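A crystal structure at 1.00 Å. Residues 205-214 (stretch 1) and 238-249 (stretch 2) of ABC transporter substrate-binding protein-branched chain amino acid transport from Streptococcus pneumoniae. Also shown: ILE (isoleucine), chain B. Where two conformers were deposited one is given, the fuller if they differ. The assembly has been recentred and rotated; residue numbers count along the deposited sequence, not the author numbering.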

# COMPACT_ATOMS: atom_id res chain seq x y z
N TYR A 205 -8.80 -1.45 -6.01
CA TYR A 205 -8.81 -0.59 -4.83
C TYR A 205 -10.11 -0.75 -4.02
O TYR A 205 -11.10 -1.28 -4.51
CB TYR A 205 -8.52 0.85 -5.19
CG TYR A 205 -7.15 1.08 -5.81
CD1 TYR A 205 -5.99 0.67 -5.19
CD2 TYR A 205 -7.02 1.81 -6.98
CE1 TYR A 205 -4.75 0.96 -5.73
CE2 TYR A 205 -5.76 2.12 -7.51
CZ TYR A 205 -4.64 1.70 -6.87
OH TYR A 205 -3.41 2.02 -7.42
N TYR A 206 -10.11 -0.19 -2.81
CA TYR A 206 -11.18 -0.45 -1.87
C TYR A 206 -12.55 0.03 -2.28
O TYR A 206 -13.54 -0.62 -1.94
CB TYR A 206 -10.85 0.09 -0.45
CG TYR A 206 -10.78 1.61 -0.36
CD1 TYR A 206 -11.90 2.37 -0.09
CD2 TYR A 206 -9.60 2.29 -0.55
CE1 TYR A 206 -11.86 3.76 -0.00
CE2 TYR A 206 -9.55 3.67 -0.47
CZ TYR A 206 -10.67 4.40 -0.20
OH TYR A 206 -10.55 5.77 -0.09
N ASN A 207 -12.65 1.17 -2.96
CA ASN A 207 -13.98 1.69 -3.32
C ASN A 207 -14.74 0.72 -4.17
O ASN A 207 -15.93 0.54 -4.01
CB ASN A 207 -13.94 3.10 -3.89
CG ASN A 207 -14.04 4.16 -2.80
OD1 ASN A 207 -14.90 4.07 -1.93
ND2 ASN A 207 -13.22 5.19 -2.89
N GLU A 208 -14.05 0.13 -5.14
CA GLU A 208 -14.67 -0.84 -6.02
C GLU A 208 -14.72 -2.24 -5.38
O GLU A 208 -15.76 -2.90 -5.40
CB GLU A 208 -13.96 -0.91 -7.37
CG GLU A 208 -14.06 0.37 -8.20
CD GLU A 208 -13.30 1.56 -7.60
OE1 GLU A 208 -12.14 1.38 -7.19
OE2 GLU A 208 -13.88 2.67 -7.61
N ALA A 209 -13.59 -2.70 -4.84
CA ALA A 209 -13.56 -4.02 -4.27
C ALA A 209 -14.59 -4.21 -3.16
O ALA A 209 -15.22 -5.26 -3.09
CB ALA A 209 -12.16 -4.36 -3.78
N GLY A 210 -14.75 -3.22 -2.30
CA GLY A 210 -15.72 -3.36 -1.22
C GLY A 210 -17.15 -3.45 -1.75
O GLY A 210 -17.97 -4.24 -1.26
N LYS A 211 -17.47 -2.63 -2.75
CA LYS A 211 -18.81 -2.68 -3.39
C LYS A 211 -19.02 -4.02 -4.11
O LYS A 211 -20.12 -4.56 -4.11
CB LYS A 211 -18.99 -1.50 -4.33
CG LYS A 211 -19.05 -0.15 -3.63
CD LYS A 211 -19.22 1.00 -4.61
CE LYS A 211 -19.18 2.38 -3.96
NZ LYS A 211 -17.82 2.71 -3.44
N ILE A 212 -17.98 -4.55 -4.74
CA ILE A 212 -18.05 -5.86 -5.41
C ILE A 212 -18.38 -6.95 -4.37
O ILE A 212 -19.25 -7.79 -4.61
CB ILE A 212 -16.75 -6.16 -6.17
CG1 ILE A 212 -16.66 -5.25 -7.41
CG2 ILE A 212 -16.67 -7.64 -6.53
CD1 ILE A 212 -15.29 -5.21 -8.03
N VAL A 213 -17.68 -6.94 -3.24
CA VAL A 213 -17.96 -7.92 -2.18
C VAL A 213 -19.41 -7.78 -1.71
O VAL A 213 -20.14 -8.76 -1.56
CB VAL A 213 -16.98 -7.72 -1.01
CG1 VAL A 213 -17.44 -8.54 0.19
CG2 VAL A 213 -15.58 -8.13 -1.46
N ASN A 214 -19.81 -6.54 -1.52
CA ASN A 214 -21.15 -6.21 -1.07
C ASN A 214 -22.24 -6.80 -1.97
O ASN A 214 -23.23 -7.40 -1.52
CB ASN A 214 -21.32 -4.71 -1.07
CG ASN A 214 -22.67 -4.31 -0.59
OD1 ASN A 214 -23.54 -4.08 -1.41
ND2 ASN A 214 -22.91 -4.42 0.70
N GLN A 238 -16.08 -1.03 5.45
CA GLN A 238 -17.27 -0.16 5.44
C GLN A 238 -18.04 -0.29 4.12
O GLN A 238 -19.27 -0.30 4.10
CB GLN A 238 -16.89 1.29 5.69
CG GLN A 238 -16.59 1.54 7.15
CD GLN A 238 -15.95 2.88 7.42
OE1 GLN A 238 -15.84 3.72 6.52
NE2 GLN A 238 -15.50 3.08 8.65
N GLN A 239 -17.33 -0.35 3.01
CA GLN A 239 -17.92 -0.49 1.66
C GLN A 239 -18.57 -1.88 1.50
O GLN A 239 -19.68 -2.01 0.97
CB GLN A 239 -16.88 -0.22 0.56
CG GLN A 239 -16.36 1.23 0.54
CD GLN A 239 -17.44 2.23 0.22
OE1 GLN A 239 -18.19 2.04 -0.73
NE2 GLN A 239 -17.49 3.32 0.97
N ALA A 240 -17.90 -2.91 2.00
CA ALA A 240 -18.44 -4.27 1.90
C ALA A 240 -19.63 -4.53 2.83
O ALA A 240 -20.58 -5.23 2.46
CB ALA A 240 -17.36 -5.29 2.24
N THR A 241 -19.54 -3.87 3.98
CA THR A 241 -20.35 -3.98 5.19
C THR A 241 -19.76 -5.20 5.92
O THR A 241 -19.41 -6.23 5.32
CB THR A 241 -21.86 -4.12 5.03
OG1 THR A 241 -22.24 -5.40 4.49
CG2 THR A 241 -22.41 -2.97 4.21
N ALA A 242 -19.61 -5.06 7.22
CA ALA A 242 -19.00 -6.14 8.04
C ALA A 242 -19.68 -7.49 7.83
O ALA A 242 -19.05 -8.52 7.73
CB ALA A 242 -18.98 -5.77 9.50
N GLU A 243 -21.00 -7.47 7.66
CA GLU A 243 -21.76 -8.71 7.44
C GLU A 243 -21.24 -9.53 6.24
O GLU A 243 -20.90 -10.72 6.36
CB GLU A 243 -23.24 -8.37 7.18
CG GLU A 243 -24.12 -9.58 6.94
CD GLU A 243 -25.54 -9.21 6.58
OE1 GLU A 243 -25.79 -8.03 6.25
OE2 GLU A 243 -26.41 -10.10 6.61
N LYS A 244 -21.17 -8.87 5.10
CA LYS A 244 -20.73 -9.50 3.85
C LYS A 244 -19.23 -9.68 3.71
O LYS A 244 -18.74 -10.36 2.79
CB LYS A 244 -21.27 -8.72 2.67
CG LYS A 244 -22.78 -8.81 2.62
CD LYS A 244 -23.35 -7.97 1.52
CE LYS A 244 -24.84 -8.20 1.30
NZ LYS A 244 -25.71 -7.93 2.47
N ALA A 245 -18.49 -9.06 4.62
CA ALA A 245 -17.03 -9.19 4.56
C ALA A 245 -16.56 -10.50 5.23
O ALA A 245 -15.81 -10.50 6.21
CB ALA A 245 -16.37 -7.95 5.15
N SER A 246 -17.02 -11.59 4.63
CA SER A 246 -16.69 -12.95 5.08
C SER A 246 -16.15 -13.73 3.91
O SER A 246 -16.44 -13.45 2.76
CB SER A 246 -17.88 -13.64 5.73
OG SER A 246 -18.23 -12.95 6.92
N ASN A 247 -15.31 -14.70 4.23
CA ASN A 247 -14.63 -15.53 3.23
C ASN A 247 -13.81 -14.59 2.28
O ASN A 247 -13.79 -14.75 1.07
CB ASN A 247 -15.63 -16.39 2.48
CG ASN A 247 -15.11 -17.79 2.22
OD1 ASN A 247 -14.08 -18.19 2.77
ND2 ASN A 247 -15.85 -18.57 1.44
N ILE A 248 -13.15 -13.63 2.91
CA ILE A 248 -12.29 -12.65 2.24
C ILE A 248 -10.83 -12.95 2.61
O ILE A 248 -10.52 -13.22 3.77
CB ILE A 248 -12.62 -11.19 2.64
CG1 ILE A 248 -14.10 -10.85 2.48
CG2 ILE A 248 -11.74 -10.20 1.89
CD1 ILE A 248 -14.67 -11.03 1.10
N TYR A 249 -9.96 -12.91 1.62
CA TYR A 249 -8.53 -13.14 1.81
C TYR A 249 -7.78 -12.05 1.09
O TYR A 249 -8.17 -11.70 -0.03
CB TYR A 249 -8.12 -14.51 1.24
CG TYR A 249 -8.86 -15.65 1.90
CD1 TYR A 249 -10.14 -16.00 1.47
CD2 TYR A 249 -8.30 -16.35 2.96
CE1 TYR A 249 -10.85 -17.01 2.09
CE2 TYR A 249 -8.99 -17.38 3.57
CZ TYR A 249 -10.27 -17.71 3.13
OH TYR A 249 -10.97 -18.74 3.74
N ILE B . -0.00 -0.82 -3.77
CA ILE B . -1.07 0.07 -4.30
C ILE B . -0.48 0.99 -5.37
O ILE B . -1.23 1.79 -5.95
CB ILE B . -1.92 0.75 -3.18
CG1 ILE B . -1.05 1.34 -2.11
CG2 ILE B . -3.01 -0.23 -2.45
CD1 ILE B . -1.84 2.08 -1.06
OXT ILE B . 0.74 0.85 -5.63

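Two hydrogen bonds cross between the stretches, and both end on the segment Q239–A240. K211 NZ donates to Q239 OE1 at 2.8 Å. The CA-to-CB bond of K211 lies sideways to the other stretch, so the amine gets there through the length of the side chain: chi2 and chi3 are t, and chi4 turns to 68° (p) at the end. The same nitrogen donates to the backbone carbonyl of N207 one helical turn earlier, K211 NZ to N207 O being 2.9 Å, so a single amine ties the helix to itself and to its neighbour. The second bond runs from N214 ND2 to A240 O, at 3.0 Å and with an angle at the hydrogen of 172°, close to linear. A240 O is also the acceptor for T241 OG1, at 2.6 Å. T241, with a phi of 81°, is the first residue after the helix to leave helical phi/psi; N214 ND2 and T241 OG1 both donate to A240 O.

The closest backbone approach is at G210 and A240, whose CA atoms are 4.2 Å apart. G210 O lies 3.2 Å from A240 CA, with an angle of 137° at the hydrogen, which fits a CA-H...O contact. The same carbonyl accepts the helical bond from N214 N at 3.0 Å, so the contact is made without giving up the regular pairing of the helix. The absence of a side chain at G210 matters here: a CB in ideal position would point toward the other stretch and fall 2.5 Å from Q239 CB, a clash, and 3.3 Å from A240 N.

Packing is clearest around Q239, which has the largest covered area of any residue in the contact. Its CA-to-CB bond points toward stretch 1, and the side chain sits as a knob among Y206, N207, G210 and K211. Chi1 and chi2 are both m, giving a folded chain; Q239 CG lies 4.2 Å from Y206 O, while Q239 CD lies 3.8 Å from N207 OD1. The hole thus supplies a hydrogen-bond donor, K211, as well as walls, and Q239 NE2 is satisfied elsewhere in the structure.

Apolar contact centres on V213, which also points toward the other stretch. V213 CG1 is 3.8 Å from A240 CB and equally 3.8 Å from I248 CD1, bringing A240, in the helix, and I248, in the strand, against one methyl group. V213 CG1 is also 3.4 Å from K244 O, a van der Waals contact with a carbonyl. Outside the apolar pairs, K244 CD packs against polar atoms of N214, 3.1 Å from N214 O and 3.7 Å from N214 ND2. The amine beyond makes a long salt bridge within its own stretch, K244 NZ to E243 OE1 at 3.8 Å.

Y205, just before the helix, takes no part in this interface; its OH donates to the bound isoleucine, Y205 OH to ILE O being 2.6 Å.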